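Local coordinates for type-iv like pilin ttha1219 (Thermus thermophilus, PDB 5G24), which is a type IV-like pilin, probably a membrane-associated subunit that assembles into, or alongside, surface filaments through its amino-terminal helix, at the interface of chains A and B. Residues are numbered along the deposited sequence; one frame, centred on the assembly and turned at random. Chains: chain A/B, Type-iv like pilin ttha1219.

The interface of chains A and B. Residues chain A 40-41, 44; chain B 138-139, 185.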
loop_
_atom_site.group_PDB
_atom_site.type_symbol
_atom_site.label_atom_id
_atom_site.label_comp_id
_atom_site.label_asym_id
_atom_site.label_seq_id
_atom_site.Cartn_x
_atom_site.Cartn_y
_atom_site.Cartn_z
ATOM N N ARG A 40 -18.528 10.959 -5.383
ATOM C CA ARG A 40 -17.404 10.578 -6.173
ATOM C C ARG A 40 -16.105 10.993 -5.536
ATOM O O ARG A 40 -15.244 10.219 -5.349
ATOM C CB ARG A 40 -17.505 11.140 -7.591
ATOM C CG ARG A 40 -18.427 10.283 -8.493
ATOM C CD ARG A 40 -18.641 10.932 -9.843
ATOM N NE ARG A 40 -17.567 10.654 -10.802
ATOM C CZ ARG A 40 -17.713 10.091 -12.012
ATOM N NH1 ARG A 40 -18.910 9.725 -12.497
ATOM N NH2 ARG A 40 -16.630 9.897 -12.768
ATOM N N ALA A 41 -16.012 12.234 -5.176
ATOM C CA ALA A 41 -14.800 12.781 -4.622
ATOM C C ALA A 41 -14.449 12.105 -3.327
ATOM O O ALA A 41 -13.274 11.752 -3.126
ATOM C CB ALA A 41 -14.949 14.276 -4.439
ATOM N N ARG A 44 -13.229 8.364 -3.819
ATOM C CA ARG A 44 -11.886 8.356 -4.308
ATOM C C ARG A 44 -10.874 8.683 -3.208
ATOM O O ARG A 44 -9.866 8.011 -3.081
ATOM C CB ARG A 44 -11.733 9.322 -5.452
ATOM C CG ARG A 44 -10.309 9.459 -5.947
ATOM C CD ARG A 44 -10.258 10.390 -7.109
ATOM N NE ARG A 44 -8.939 10.465 -7.674
ATOM C CZ ARG A 44 -8.544 11.347 -8.594
ATOM N NH1 ARG A 44 -9.370 12.261 -9.007
ATOM N NH2 ARG A 44 -7.353 11.318 -9.097
ATOM N N ASP B 138 -15.118 4.118 -9.762
ATOM C CA ASP B 138 -16.006 5.305 -9.870
ATOM C C ASP B 138 -15.283 6.473 -10.538
ATOM O O ASP B 138 -15.192 6.482 -11.779
ATOM C CB ASP B 138 -16.650 5.660 -8.549
ATOM C CG ASP B 138 -17.864 6.609 -8.706
ATOM O OD1 ASP B 138 -18.187 7.097 -9.834
ATOM O OD2 ASP B 138 -18.517 6.898 -7.668
ATOM N N GLU B 139 -14.770 7.443 -9.783
ATOM C CA GLU B 139 -14.095 8.588 -10.395
ATOM C C GLU B 139 -12.840 8.132 -11.158
ATOM O O GLU B 139 -12.559 8.554 -12.272
ATOM C CB GLU B 139 -13.712 9.605 -9.330
ATOM C CG GLU B 139 -13.062 10.845 -9.917
ATOM C CD GLU B 139 -13.082 12.076 -9.017
ATOM O OE1 GLU B 139 -14.116 12.319 -8.419
ATOM O OE2 GLU B 139 -12.027 12.715 -8.850
ATOM N N PRO B 185 -11.752 12.077 -14.862
ATOM C CA PRO B 185 -12.310 13.249 -15.516
ATOM C C PRO B 185 -11.575 14.492 -15.155
ATOM O O PRO B 185 -11.047 14.594 -14.068
ATOM C CB PRO B 185 -13.726 13.344 -14.955
ATOM C CG PRO B 185 -13.599 12.733 -13.614
ATOM C CD PRO B 185 -12.552 11.698 -13.677
HETATM O O HOH W 1 -14.967 7.943 -6.774
#
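The guanidinium of A:Arg40 meets B:Asp138 with one face: carboxylate oxygen OD1 stands 3.5 Å above its plane, displaced toward the rim, and the two planes are turned 55° apart. The pairing is therefore a loose salt bridge, 3.7 Å from NE of A:Arg40 to OD1 of B:Asp138, too long for a hydrogen bond, so the attraction is mainly electrostatic. The A:Arg40 chain bends at chi3, which folds the guanidinium back over B:Asp138, while its CG methylene packs on the carboxylate carbon CG. A:Arg44 uses its edge instead. NH1 of its guanidinium donates to OE2 of B:Glu139 at 2.7 Å, with 149° at the hydrogen; the acceptor lies close to the guanidinium plane and is approached on its anti side. Carboxylate and guanidinium planes are 74° apart, so the carboxylate does not lie flat against the guanidinium edge where NH1 meets OE2. A:Arg44 reaches out fully extended, and its CD lies 3.8 Å from the carboxylate carbon CD of B:Glu139. The other oxygen, OE1, points back to the helix, 3.7 Å from CB of A:Arg40 and 3.8 Å from the backbone N of A:Ala41. A glutamine in place of B:Glu139 would probably leave the A:Arg44 guanidinium without its opposite charge across the interface, keeping at most a neutral hydrogen bond from NH1. A water joins the two backbones, lying 2.7 Å from O of A:Arg40 and 3.1 Å from N of B:Glu139. A:Arg40 and A:Arg44 stand one turn apart on helix 35-61, with A:Ala41 between them in sequence, against loop residues of chain B; a two-fold twin repeats the patch, although this dimer may reflect crystal packing.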